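Local coordinates for protein N-hydroxyarylamine O-acetyltransferase (PDB 4DMO) that acetylates arylamines, and is probably able to O-acetylate N-hydroxyarylamines, through a non-canonical Cys-His-Glu catalytic triad, at residues 5-10 against 79-84; 29-34 against 124-129; 73-78 against 110-115; 88-93 against 190-195; 104-109 against 202-207. One frame throughout, in Å; residues are numbered along the deposited sequence.

Contact 1 (5-10 against 79-84); sequences DFQKQF and YYFLKD
Y80 of helix 71-84 meets segment 5-10, on helix 5-14, with its CB, which lies over one face of the F6 ring, 4.0 Å from the centroid and offset toward the rim, with F6 CZ as its nearest atom. The phenol itself leads off the other way, and its OH is hydrogen-bonded to E195 OE1. The F81 ring forms an offset stack with F10, centroids 4.1 Å apart and planes at 17°, in which F10 CD2 sits 3.4 Å from F81 CD1. F81 CB adds a CH-pi contact over the F10 ring, 3.9 Å from its centroid. F81 CG is anti to the backbone N (chi1 171°), which sets the root of the ring over the middle of F10. I30 of helix 27-37 touches both F10 and F81. One turn on, D84 CB packs on Q7 CG at 3.7 Å, and the two side chains cross with amide and carboxylate planes 60° apart. The axes of the two segments approach to 9.3 Å. No hydrogen bond joins them; the middle is aromatic and apolar, while at one end D84 OD2 finds K55 (salt bridge) and T4 OG1, and Q7 OE1 takes T4 N.

Contact 2 (29-34 against 124-129); sequences NIMYAM and IEVGFG
Apolar contacts carry the meeting of M31 and M34 with V126, whose two methyl groups each take one methionine. V126 CG1 lies 3.9 Å from M31 CG, and V126 CG2 lies 3.9 Å from both the SD and CE of M34; both methionines run at about a right angle to the valine. M34 is extended, with CG anti to the backbone N (chi1 -174°). M31 instead bends at its last torsion (chi3 76°), which brings CE within 3.7 Å of the E125 carbonyl oxygen. No hydrogen bond crosses between the segments. Within the loop, G127 N donates to E125 OE2 at 2.8 Å, which accepts with its anti lone pair; H110 and N75 are the carboxylate's other partners. E125 precedes the Val-Gly-Phe-Gly run where most arylamine N-acetyltransferases have aspartate, consistent with its being the glutamate of the triad. Around this core, M78 of helix 71-84 touches M34, I124 and V126, L14 of helix 5-14 packs on M34, and I124 ends strand 120-124, backbone-bonded to T113 of strand 103-117.

Contact 3 (73-78 against 110-115); sequences ELNPTM and HIATVL
N75 ND2 is gripped by two acceptors, the I111 carbonyl oxygen at 2.9 Å and E125 OE2. The bond to I111 O is bent (152° at the hydrogen), and the acceptor stands 19° out of the amide plane. The other end of the same amide is equally engaged: OD1 accepts from V126 N and from water 1 at 2.9 Å, and that water accepts from T113 OG1 at 2.7 Å. Thus each polar atom of the N75 side-chain amide has two partners, which hold its rotation. Helix 71-84 here runs alongside strand 103-117, the short axes 7.1 Å apart and 21° from parallel, the helix-on-strand core of the papain-like arylamine N-acetyltransferase fold. H110 NE2 bonds to E125 OE1, consistent with the His-Glu pair of the triad, so N75, bonded to E125 OE2, probably acts as a second-shell residue that positions it. A residue further along, P76 CG touches I111 CG2 at 4.2 Å; the proline nitrogen has no N-H to bond the preceding turn, and the helix is kinked there.

Contact 4 (88-93 against 190-195); sequences DVHLVS and IEEVDE
The 190-195 chain passes across strand residues H90 to S93 at 100° to them and is tied on by V193 N, which donates to L91 O at 3.0 Å, nearly straight at the hydrogen but from above the carbonyl plane. E192 CA also sets its hydrogen toward L91 O, at 3.5 Å. The V193 side chain divides its two methyls: CG2 rests on L91 CB at 3.7 Å, while CG1 touches S93 CB at 4.0 Å. V92 reaches the other way along the crossing chain, its CG1 lying 3.8 Å from the I190 carbonyl oxygen. Strand 88-98 is an interior strand of the large antiparallel sheet, between 103-117 and 183-188; the crossing segment continues from 183-188, leaves its pairing with the strand after a backbone bond between Y189 and S93, and turns toward helix 195-207. D194 is the N-cap of that helix, its OD2 accepting from E196 N. On the outer side, E192 extends along its chain, CG anti to the backbone N (chi1 153°), and presents OE1 to H90 ND1. That hydrogen bond is weak despite the 2.6 Å separation, because the angle is strongly bent, and carboxylate and ring planes are 38° apart. The carboxylate would probably favour a protonated imidazole. Water 2 accepts from S93 N at 2.9 Å; its further link to E191 O is doubtful.

Contact 5 (104-109 against 202-207); sequences WAVDSG and QKIIVE
V106 CG2 presses into the two isoleucines of the helix, meeting I205 CD1 at 3.5 Å, tighter than usual carbon contact, and I204 CG2 at 3.8 Å. V106 and I204 lie alongside one another pointing in opposite senses, whereas I205 comes in at a slant. I204 then reaches past the valine to the backbone beyond it: its CD1 is 3.5 Å from D107 O and 3.8 Å from S108 O. I205 spans the turn, CD1 against V106 and near G109 CA, CG1 3.9 Å from G109 O; the glycine, having no CB, leaves room for that CD1 methyl. V106 to G109 form a type II beta turn in the strand 103-117, at the break in it, with S108 in the third position at positive phi (64°) and G109 N bonded only weakly to V106 O. Polar bonds also hold the turn: S108 OG donates to D107 OD1 at 2.6 Å from above the carboxylate plane, S108 N bonds to T95 OG1, and D107 OD2 is in a salt bridge with K160. K160 also makes a cation-pi contact with W104, which touches the bound 3-(1-methylpiperidinium-1-yl)propane-1-sulfonate.

How the contacts relate
Helix 71-84 carries contacts 1 and 3, and their centres lie 13 Å apart; the centre of contact 2 is 14 Å from that of contact 1 and 10 Å from that of contact 3, so the three form a continuous core in which helices 5-14 and 27-37 meet the same helix. Contacts 3, 4 and 5 share the large antiparallel sheet: strand 103-117 serves 3 and 5, and its neighbour 88-98 serves 4, centres of 3 and 4 being 8 Å apart. Along the chain, contact 3 falls within the span of contact 2, and contacts 4 and 5 alternate. Contacts 2 and 3 together bring E125 against H110, consistent with the His-Glu part of the triad, where the helical core meets the sheet.

Contact 1 (5-10 against 79-84)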
# COMPACT_ATOMS: atom_id res chain seq x y z
N ASP A 5 9.48 -19.69 -3.69
CA ASP A 5 8.06 -19.83 -3.98
C ASP A 5 7.37 -18.45 -3.86
O ASP A 5 6.51 -18.10 -4.67
CB ASP A 5 7.42 -20.85 -3.04
CG ASP A 5 5.97 -21.16 -3.40
OD1 ASP A 5 5.12 -21.15 -2.47
OD2 ASP A 5 5.69 -21.43 -4.59
N PHE A 6 7.74 -17.69 -2.83
CA PHE A 6 7.20 -16.35 -2.66
C PHE A 6 7.37 -15.54 -3.93
O PHE A 6 6.41 -14.96 -4.42
CB PHE A 6 7.86 -15.63 -1.48
CG PHE A 6 7.06 -14.45 -0.98
CD1 PHE A 6 6.22 -14.57 0.11
CD2 PHE A 6 7.12 -13.22 -1.64
CE1 PHE A 6 5.47 -13.49 0.56
CE2 PHE A 6 6.36 -12.13 -1.19
CZ PHE A 6 5.54 -12.28 -0.11
N GLN A 7 8.58 -15.53 -4.48
CA GLN A 7 8.88 -14.81 -5.73
C GLN A 7 8.01 -15.30 -6.90
O GLN A 7 7.48 -14.50 -7.69
CB GLN A 7 10.35 -14.98 -6.08
CG GLN A 7 11.31 -14.21 -5.19
CD GLN A 7 12.76 -14.29 -5.67
OE1 GLN A 7 13.50 -15.19 -5.29
NE2 GLN A 7 13.15 -13.33 -6.52
N LYS A 8 7.88 -16.61 -7.03
CA LYS A 8 7.13 -17.16 -8.15
C LYS A 8 5.65 -16.77 -8.07
O LYS A 8 5.06 -16.32 -9.06
CB LYS A 8 7.28 -18.68 -8.18
CG LYS A 8 6.69 -19.33 -9.42
CD LYS A 8 6.74 -20.86 -9.36
CE LYS A 8 6.01 -21.52 -10.54
NZ LYS A 8 5.88 -23.00 -10.37
N GLN A 9 5.06 -16.92 -6.89
CA GLN A 9 3.66 -16.56 -6.67
C GLN A 9 3.45 -15.07 -6.85
O GLN A 9 2.38 -14.63 -7.29
CB GLN A 9 3.22 -16.98 -5.28
CG GLN A 9 3.48 -18.44 -5.00
CD GLN A 9 2.20 -19.21 -4.86
OE1 GLN A 9 1.22 -18.97 -5.58
NE2 GLN A 9 2.20 -20.16 -3.92
N PHE A 10 4.47 -14.29 -6.52
CA PHE A 10 4.43 -12.85 -6.66
C PHE A 10 4.40 -12.44 -8.13
O PHE A 10 3.55 -11.66 -8.53
CB PHE A 10 5.61 -12.22 -5.92
CG PHE A 10 5.51 -10.73 -5.75
CD1 PHE A 10 4.96 -10.18 -4.59
CD2 PHE A 10 5.97 -9.88 -6.73
CE1 PHE A 10 4.88 -8.81 -4.44
CE2 PHE A 10 5.87 -8.50 -6.57
CZ PHE A 10 5.31 -7.97 -5.42
N TYR A 79 8.17 -5.91 0.70
CA TYR A 79 9.37 -6.16 1.46
C TYR A 79 9.90 -7.61 1.28
O TYR A 79 11.04 -7.78 0.89
CB TYR A 79 9.07 -5.89 2.93
CG TYR A 79 10.11 -6.39 3.88
CD1 TYR A 79 11.33 -5.76 3.97
CD2 TYR A 79 9.87 -7.48 4.73
CE1 TYR A 79 12.30 -6.19 4.84
CE2 TYR A 79 10.82 -7.91 5.61
CZ TYR A 79 12.04 -7.26 5.66
OH TYR A 79 13.01 -7.67 6.51
N TYR A 80 9.07 -8.63 1.55
CA TYR A 80 9.52 -10.03 1.40
C TYR A 80 9.94 -10.37 -0.01
O TYR A 80 10.97 -11.01 -0.22
CB TYR A 80 8.46 -11.05 1.87
CG TYR A 80 8.18 -10.98 3.35
CD1 TYR A 80 9.16 -11.23 4.29
CD2 TYR A 80 6.93 -10.60 3.81
CE1 TYR A 80 8.89 -11.13 5.62
CE2 TYR A 80 6.65 -10.50 5.11
CZ TYR A 80 7.62 -10.76 6.03
OH TYR A 80 7.33 -10.66 7.37
N PHE A 81 9.18 -9.90 -0.99
CA PHE A 81 9.56 -10.11 -2.37
C PHE A 81 10.93 -9.50 -2.64
O PHE A 81 11.77 -10.12 -3.30
CB PHE A 81 8.58 -9.48 -3.32
CG PHE A 81 9.05 -9.50 -4.73
CD1 PHE A 81 8.98 -10.66 -5.47
CD2 PHE A 81 9.58 -8.37 -5.32
CE1 PHE A 81 9.43 -10.69 -6.78
CE2 PHE A 81 10.03 -8.40 -6.62
CZ PHE A 81 9.94 -9.56 -7.35
N LEU A 82 11.13 -8.28 -2.14
CA LEU A 82 12.37 -7.53 -2.41
C LEU A 82 13.56 -8.20 -1.73
O LEU A 82 14.64 -8.28 -2.31
CB LEU A 82 12.26 -6.06 -1.97
CG LEU A 82 11.30 -5.21 -2.82
CD1 LEU A 82 11.17 -3.80 -2.29
CD2 LEU A 82 11.75 -5.17 -4.27
N LYS A 83 13.34 -8.70 -0.52
CA LYS A 83 14.35 -9.42 0.25
C LYS A 83 14.82 -10.69 -0.46
O LYS A 83 16.02 -10.91 -0.60
CB LYS A 83 13.77 -9.76 1.62
CG LYS A 83 14.75 -9.99 2.75
CD LYS A 83 13.96 -9.90 4.05
CE LYS A 83 14.62 -10.59 5.23
NZ LYS A 83 13.57 -11.21 6.14
N ASP A 84 13.87 -11.54 -0.89
CA ASP A 84 14.22 -12.76 -1.65
C ASP A 84 14.90 -12.44 -2.97
O ASP A 84 15.67 -13.25 -3.50
CB ASP A 84 13.00 -13.61 -1.94
CG ASP A 84 12.48 -14.29 -0.73
OD1 ASP A 84 13.12 -14.18 0.33
OD2 ASP A 84 11.41 -14.94 -0.84

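Contact 2 (29-34 against 124-129)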
# COMPACT_ATOMS: atom_id res chain seq x y z
N ASN A 29 8.34 -0.85 -12.43
CA ASN A 29 7.32 -1.50 -13.22
C ASN A 29 6.66 -2.60 -12.41
O ASN A 29 5.52 -2.91 -12.62
CB ASN A 29 7.86 -2.05 -14.54
CG ASN A 29 6.73 -2.44 -15.50
OD1 ASN A 29 5.98 -1.59 -16.00
ND2 ASN A 29 6.58 -3.75 -15.73
N ILE A 30 7.38 -3.17 -11.46
CA ILE A 30 6.77 -4.12 -10.58
C ILE A 30 5.74 -3.42 -9.69
O ILE A 30 4.66 -3.96 -9.46
CB ILE A 30 7.83 -4.79 -9.70
CG1 ILE A 30 8.74 -5.64 -10.58
CG2 ILE A 30 7.19 -5.66 -8.64
CD1 ILE A 30 9.91 -6.19 -9.83
N MET A 31 6.06 -2.20 -9.24
CA MET A 31 5.17 -1.44 -8.38
C MET A 31 3.92 -1.08 -9.11
O MET A 31 2.82 -1.11 -8.55
CB MET A 31 5.87 -0.16 -7.87
CG MET A 31 6.94 -0.47 -6.84
SD MET A 31 8.02 0.91 -6.44
CE MET A 31 6.93 1.88 -5.38
N TYR A 32 4.09 -0.71 -10.38
CA TYR A 32 2.96 -0.37 -11.22
C TYR A 32 2.06 -1.59 -11.37
O TYR A 32 0.84 -1.51 -11.17
CB TYR A 32 3.47 0.12 -12.58
CG TYR A 32 2.35 0.44 -13.51
CD1 TYR A 32 1.80 1.72 -13.58
CD2 TYR A 32 1.83 -0.54 -14.33
CE1 TYR A 32 0.75 1.99 -14.43
CE2 TYR A 32 0.79 -0.26 -15.18
CZ TYR A 32 0.25 0.99 -15.22
OH TYR A 32 -0.80 1.21 -16.07
N ALA A 33 2.67 -2.73 -11.69
CA ALA A 33 1.94 -3.98 -11.81
C ALA A 33 1.23 -4.32 -10.49
O ALA A 33 0.09 -4.76 -10.50
CB ALA A 33 2.87 -5.12 -12.24
N MET A 34 1.91 -4.15 -9.36
CA MET A 34 1.27 -4.42 -8.08
C MET A 34 0.05 -3.54 -7.90
O MET A 34 -0.96 -4.01 -7.41
CB MET A 34 2.21 -4.24 -6.90
CG MET A 34 1.56 -4.66 -5.61
SD MET A 34 2.73 -4.85 -4.29
CE MET A 34 1.69 -5.17 -2.89
N ILE A 124 10.10 2.55 -0.58
CA ILE A 124 9.23 1.74 -1.42
C ILE A 124 7.79 1.72 -0.85
O ILE A 124 7.51 1.11 0.18
CB ILE A 124 9.78 0.30 -1.52
CG1 ILE A 124 11.27 0.35 -1.92
CG2 ILE A 124 8.93 -0.54 -2.47
CD1 ILE A 124 11.58 1.15 -3.22
N GLU A 125 6.88 2.40 -1.55
CA GLU A 125 5.53 2.60 -1.04
C GLU A 125 4.49 2.05 -2.00
O GLU A 125 4.21 2.64 -3.05
CB GLU A 125 5.25 4.09 -0.76
CG GLU A 125 3.88 4.37 -0.19
CD GLU A 125 3.61 3.59 1.09
OE1 GLU A 125 4.24 3.91 2.12
OE2 GLU A 125 2.75 2.68 1.05
N VAL A 126 3.88 0.93 -1.58
CA VAL A 126 2.85 0.27 -2.38
C VAL A 126 1.52 0.10 -1.62
O VAL A 126 0.57 -0.51 -2.15
CB VAL A 126 3.36 -1.09 -2.89
CG1 VAL A 126 4.60 -0.87 -3.73
CG2 VAL A 126 3.66 -2.01 -1.72
N GLY A 127 1.42 0.69 -0.42
CA GLY A 127 0.28 0.43 0.45
C GLY A 127 -0.52 1.60 0.96
O GLY A 127 -1.43 1.42 1.78
N PHE A 128 -0.22 2.79 0.47
CA PHE A 128 -0.81 4.02 0.99
C PHE A 128 -2.09 4.33 0.24
O PHE A 128 -2.21 5.37 -0.40
CB PHE A 128 0.16 5.21 0.81
CG PHE A 128 -0.21 6.46 1.58
CD1 PHE A 128 0.09 7.70 1.06
CD2 PHE A 128 -0.82 6.38 2.81
CE1 PHE A 128 -0.22 8.87 1.77
CE2 PHE A 128 -1.14 7.54 3.51
CZ PHE A 128 -0.82 8.79 2.98
N GLY A 129 -3.06 3.43 0.34
CA GLY A 129 -4.29 3.56 -0.42
C GLY A 129 -4.03 3.69 -1.91
O GLY A 129 -3.29 2.90 -2.50

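Contact 3 (73-78 against 110-115)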
# COMPACT_ATOMS: atom_id res chain seq x y z
N GLU A 73 -0.02 -4.87 5.43
CA GLU A 73 0.01 -6.12 4.67
C GLU A 73 0.69 -5.93 3.31
O GLU A 73 1.50 -6.76 2.90
CB GLU A 73 -1.42 -6.68 4.50
CG GLU A 73 -2.13 -7.01 5.80
CD GLU A 73 -3.64 -7.26 5.62
OE1 GLU A 73 -4.12 -8.37 5.94
OE2 GLU A 73 -4.35 -6.36 5.15
N LEU A 74 0.38 -4.85 2.58
CA LEU A 74 0.93 -4.69 1.21
C LEU A 74 2.41 -4.37 1.27
O LEU A 74 3.19 -4.91 0.50
CB LEU A 74 0.19 -3.62 0.40
CG LEU A 74 -1.32 -3.84 0.21
CD1 LEU A 74 -2.01 -2.80 -0.69
CD2 LEU A 74 -1.57 -5.21 -0.33
N ASN A 75 2.83 -3.49 2.17
CA ASN A 75 4.24 -3.14 2.20
C ASN A 75 5.16 -4.25 2.71
O ASN A 75 6.23 -4.48 2.14
CB ASN A 75 4.46 -1.81 2.94
CG ASN A 75 4.06 -0.65 2.09
OD1 ASN A 75 4.28 -0.66 0.89
ND2 ASN A 75 3.43 0.35 2.70
N PRO A 76 4.73 -5.00 3.74
CA PRO A 76 5.54 -6.18 4.08
C PRO A 76 5.54 -7.23 2.98
O PRO A 76 6.56 -7.87 2.77
CB PRO A 76 4.87 -6.71 5.34
CG PRO A 76 4.28 -5.46 5.98
CD PRO A 76 3.76 -4.68 4.80
N THR A 77 4.44 -7.38 2.25
CA THR A 77 4.44 -8.28 1.11
C THR A 77 5.55 -7.93 0.13
O THR A 77 6.25 -8.81 -0.35
CB THR A 77 3.09 -8.25 0.33
OG1 THR A 77 2.04 -8.68 1.19
CG2 THR A 77 3.12 -9.17 -0.88
N MET A 78 5.68 -6.64 -0.19
CA MET A 78 6.66 -6.18 -1.16
C MET A 78 8.05 -6.32 -0.55
O MET A 78 8.98 -6.84 -1.15
CB MET A 78 6.37 -4.73 -1.57
CG MET A 78 7.46 -4.05 -2.39
SD MET A 78 7.79 -4.81 -4.00
CE MET A 78 6.41 -4.21 -4.94
N HIS A 110 1.03 3.20 10.31
CA HIS A 110 1.58 2.95 9.00
C HIS A 110 2.85 2.12 9.03
O HIS A 110 3.70 2.24 9.93
CB HIS A 110 1.86 4.27 8.24
CG HIS A 110 2.12 4.09 6.77
ND1 HIS A 110 1.11 3.91 5.85
CD2 HIS A 110 3.28 4.08 6.05
CE1 HIS A 110 1.62 3.81 4.63
NE2 HIS A 110 2.94 3.93 4.73
N ILE A 111 3.00 1.30 8.01
CA ILE A 111 4.22 0.55 7.80
C ILE A 111 4.61 0.74 6.37
O ILE A 111 3.75 0.79 5.51
CB ILE A 111 4.03 -0.93 8.03
CG1 ILE A 111 3.66 -1.19 9.48
CG2 ILE A 111 5.28 -1.71 7.60
CD1 ILE A 111 4.77 -0.93 10.46
N ALA A 112 5.91 0.83 6.11
CA ALA A 112 6.43 0.99 4.76
C ALA A 112 7.80 0.33 4.67
O ALA A 112 8.32 -0.20 5.67
CB ALA A 112 6.53 2.46 4.38
N THR A 113 8.38 0.38 3.49
CA THR A 113 9.61 -0.31 3.18
C THR A 113 10.68 0.67 2.72
O THR A 113 10.40 1.55 1.92
CB THR A 113 9.35 -1.31 2.04
OG1 THR A 113 8.31 -2.22 2.40
CG2 THR A 113 10.60 -2.10 1.72
N VAL A 114 11.91 0.52 3.19
CA VAL A 114 13.01 1.31 2.63
C VAL A 114 14.04 0.37 1.99
O VAL A 114 14.30 -0.74 2.49
CB VAL A 114 13.69 2.24 3.65
CG1 VAL A 114 12.67 3.23 4.23
CG2 VAL A 114 14.33 1.41 4.72
N LEU A 115 14.55 0.82 0.86
CA LEU A 115 15.46 0.04 0.03
C LEU A 115 16.77 0.81 -0.18
O LEU A 115 16.78 2.01 -0.46
CB LEU A 115 14.81 -0.26 -1.32
CG LEU A 115 15.81 -0.86 -2.34
CD1 LEU A 115 16.30 -2.20 -1.87
CD2 LEU A 115 15.21 -0.99 -3.72
O HOH W 1 6.88 -1.62 0.19

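Contact 4 (88-93 against 190-195)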
# COMPACT_ATOMS: atom_id res chain seq x y z
N ASP A 88 18.62 -5.02 -0.39
CA ASP A 88 18.83 -4.68 1.01
C ASP A 88 17.70 -3.77 1.49
O ASP A 88 17.70 -2.55 1.26
CB ASP A 88 20.17 -3.99 1.19
CG ASP A 88 20.44 -3.64 2.64
OD1 ASP A 88 19.64 -4.09 3.50
OD2 ASP A 88 21.45 -2.95 2.93
N VAL A 89 16.72 -4.40 2.14
CA VAL A 89 15.46 -3.74 2.49
C VAL A 89 15.15 -3.78 3.98
O VAL A 89 15.62 -4.66 4.72
CB VAL A 89 14.27 -4.36 1.70
CG1 VAL A 89 14.32 -3.92 0.24
CG2 VAL A 89 14.26 -5.87 1.81
N HIS A 90 14.33 -2.83 4.41
CA HIS A 90 13.96 -2.73 5.81
C HIS A 90 12.54 -2.16 5.94
O HIS A 90 12.11 -1.37 5.12
CB HIS A 90 14.96 -1.84 6.55
CG HIS A 90 16.40 -2.17 6.24
ND1 HIS A 90 17.11 -3.11 6.95
CD2 HIS A 90 17.25 -1.68 5.31
CE1 HIS A 90 18.34 -3.20 6.45
NE2 HIS A 90 18.44 -2.34 5.45
N LEU A 91 11.84 -2.54 6.99
CA LEU A 91 10.55 -1.97 7.29
C LEU A 91 10.76 -0.75 8.18
O LEU A 91 11.72 -0.68 8.96
CB LEU A 91 9.66 -2.98 8.01
CG LEU A 91 9.11 -4.14 7.19
CD1 LEU A 91 8.24 -5.02 8.05
CD2 LEU A 91 8.33 -3.61 6.02
N VAL A 92 9.86 0.21 8.05
CA VAL A 92 9.83 1.37 8.91
C VAL A 92 8.40 1.61 9.35
O VAL A 92 7.43 1.18 8.69
CB VAL A 92 10.37 2.62 8.21
CG1 VAL A 92 11.84 2.43 7.87
CG2 VAL A 92 9.56 2.93 6.98
N SER A 93 8.29 2.31 10.47
CA SER A 93 7.02 2.61 11.09
C SER A 93 6.77 4.11 11.01
O SER A 93 7.69 4.90 11.12
CB SER A 93 7.02 2.15 12.55
OG SER A 93 5.99 2.75 13.32
N ILE A 190 13.15 6.66 10.38
CA ILE A 190 14.05 5.90 9.50
C ILE A 190 14.55 4.62 10.18
O ILE A 190 15.02 3.70 9.52
CB ILE A 190 15.27 6.76 9.03
CG1 ILE A 190 16.03 6.07 7.88
CG2 ILE A 190 16.22 7.02 10.20
CD1 ILE A 190 15.15 5.66 6.70
N GLU A 191 14.46 4.60 11.50
CA GLU A 191 14.86 3.46 12.33
C GLU A 191 14.09 2.17 11.96
O GLU A 191 12.86 2.15 11.88
CB GLU A 191 14.66 3.80 13.81
CG GLU A 191 15.71 4.79 14.41
CD GLU A 191 15.50 6.28 14.06
OE1 GLU A 191 14.38 6.69 13.66
OE2 GLU A 191 16.47 7.05 14.16
N GLU A 192 14.84 1.10 11.75
CA GLU A 192 14.30 -0.18 11.31
C GLU A 192 13.42 -0.88 12.34
O GLU A 192 13.67 -0.88 13.55
CB GLU A 192 15.44 -1.10 10.91
CG GLU A 192 15.12 -2.56 11.05
CD GLU A 192 16.11 -3.44 10.34
OE1 GLU A 192 16.87 -2.89 9.50
OE2 GLU A 192 16.14 -4.66 10.61
N VAL A 193 12.36 -1.48 11.83
CA VAL A 193 11.44 -2.25 12.64
C VAL A 193 11.26 -3.64 12.01
O VAL A 193 11.69 -3.86 10.87
CB VAL A 193 10.07 -1.52 12.76
CG1 VAL A 193 10.25 -0.08 13.27
CG2 VAL A 193 9.33 -1.51 11.42
N ASP A 194 10.61 -4.55 12.74
CA ASP A 194 10.36 -5.91 12.23
C ASP A 194 8.86 -6.24 12.18
O ASP A 194 8.02 -5.36 12.41
CB ASP A 194 11.11 -6.95 13.07
CG ASP A 194 10.69 -6.96 14.55
OD1 ASP A 194 11.52 -7.39 15.39
OD2 ASP A 194 9.54 -6.58 14.88
N GLU A 195 8.54 -7.50 11.91
CA GLU A 195 7.15 -7.93 11.77
C GLU A 195 6.34 -7.64 13.01
O GLU A 195 5.13 -7.49 12.94
CB GLU A 195 7.07 -9.43 11.49
CG GLU A 195 7.51 -9.81 10.10
CD GLU A 195 9.03 -9.89 9.98
OE1 GLU A 195 9.56 -10.18 8.86
OE2 GLU A 195 9.70 -9.61 11.00
O HOH W 2 10.62 3.31 11.78

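Contact 5 (104-109 against 202-207)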
# COMPACT_ATOMS: atom_id res chain seq x y z
N TRP A 104 -3.45 14.16 13.06
CA TRP A 104 -2.84 12.87 12.80
C TRP A 104 -3.87 11.78 12.82
O TRP A 104 -4.89 11.90 13.46
CB TRP A 104 -1.77 12.55 13.84
CG TRP A 104 -0.62 13.48 13.82
CD1 TRP A 104 -0.40 14.52 14.68
CD2 TRP A 104 0.47 13.46 12.89
NE1 TRP A 104 0.78 15.15 14.35
CE2 TRP A 104 1.33 14.54 13.25
CE3 TRP A 104 0.82 12.67 11.79
CZ2 TRP A 104 2.50 14.82 12.56
CZ3 TRP A 104 1.99 12.94 11.11
CH2 TRP A 104 2.81 14.03 11.49
N ALA A 105 -3.61 10.74 12.03
CA ALA A 105 -4.33 9.49 12.15
C ALA A 105 -3.78 8.76 13.36
O ALA A 105 -2.89 9.27 14.04
CB ALA A 105 -4.15 8.64 10.90
N VAL A 106 -4.29 7.57 13.61
CA VAL A 106 -3.86 6.79 14.74
C VAL A 106 -2.36 6.61 14.72
O VAL A 106 -1.75 6.38 13.65
CB VAL A 106 -4.55 5.40 14.82
CG1 VAL A 106 -5.96 5.59 15.21
CG2 VAL A 106 -4.43 4.64 13.51
N ASP A 107 -1.76 6.69 15.91
CA ASP A 107 -0.32 6.64 16.07
C ASP A 107 0.24 5.28 15.63
O ASP A 107 -0.24 4.24 16.05
CB ASP A 107 0.06 6.89 17.53
CG ASP A 107 1.53 7.01 17.71
OD1 ASP A 107 2.20 5.98 17.88
OD2 ASP A 107 2.03 8.14 17.63
N SER A 108 1.26 5.33 14.78
CA SER A 108 2.00 4.14 14.37
C SER A 108 1.14 3.17 13.62
O SER A 108 1.32 1.95 13.69
CB SER A 108 2.64 3.49 15.58
OG SER A 108 3.50 4.42 16.22
N GLY A 109 0.20 3.74 12.87
CA GLY A 109 -0.69 2.97 12.03
C GLY A 109 -0.10 2.60 10.68
O GLY A 109 -0.65 1.77 9.96
N GLN A 202 -1.26 -3.47 12.80
CA GLN A 202 -2.52 -4.17 12.56
C GLN A 202 -3.47 -4.05 13.75
O GLN A 202 -4.62 -3.67 13.58
CB GLN A 202 -2.27 -5.65 12.25
CG GLN A 202 -3.56 -6.43 11.86
CD GLN A 202 -3.26 -7.78 11.21
OE1 GLN A 202 -3.60 -8.02 10.04
NE2 GLN A 202 -2.63 -8.68 11.97
N LYS A 203 -2.97 -4.37 14.93
CA LYS A 203 -3.78 -4.34 16.12
C LYS A 203 -4.34 -2.96 16.27
O LYS A 203 -5.52 -2.80 16.57
CB LYS A 203 -2.95 -4.73 17.36
CG LYS A 203 -3.77 -4.98 18.64
CD LYS A 203 -2.88 -5.28 19.88
CE LYS A 203 -3.67 -5.44 21.22
NZ LYS A 203 -4.50 -6.71 21.30
N ILE A 204 -3.50 -1.95 16.07
CA ILE A 204 -3.94 -0.57 16.18
C ILE A 204 -5.06 -0.28 15.19
O ILE A 204 -6.12 0.23 15.57
CB ILE A 204 -2.76 0.41 15.95
CG1 ILE A 204 -1.82 0.36 17.15
CG2 ILE A 204 -3.28 1.82 15.76
CD1 ILE A 204 -0.42 0.81 16.85
N ILE A 205 -4.85 -0.61 13.93
CA ILE A 205 -5.85 -0.33 12.90
C ILE A 205 -7.11 -1.21 13.10
O ILE A 205 -8.25 -0.76 12.89
CB ILE A 205 -5.24 -0.52 11.46
CG1 ILE A 205 -4.16 0.55 11.15
CG2 ILE A 205 -6.32 -0.50 10.41
CD1 ILE A 205 -4.60 1.99 11.27
N VAL A 206 -6.96 -2.45 13.54
CA VAL A 206 -8.16 -3.23 13.87
C VAL A 206 -8.98 -2.68 15.07
O VAL A 206 -10.22 -2.65 15.03
CB VAL A 206 -7.82 -4.70 14.16
CG1 VAL A 206 -9.04 -5.41 14.82
CG2 VAL A 206 -7.44 -5.41 12.86
N GLU A 207 -8.28 -2.26 16.13
CA GLU A 207 -8.91 -2.01 17.44
C GLU A 207 -9.21 -0.54 17.74
O GLU A 207 -10.27 -0.21 18.26
CB GLU A 207 -8.04 -2.58 18.56
CG GLU A 207 -7.99 -4.12 18.57
CD GLU A 207 -6.96 -4.68 19.53
OE1 GLU A 207 -6.25 -3.89 20.18
OE2 GLU A 207 -6.82 -5.91 19.63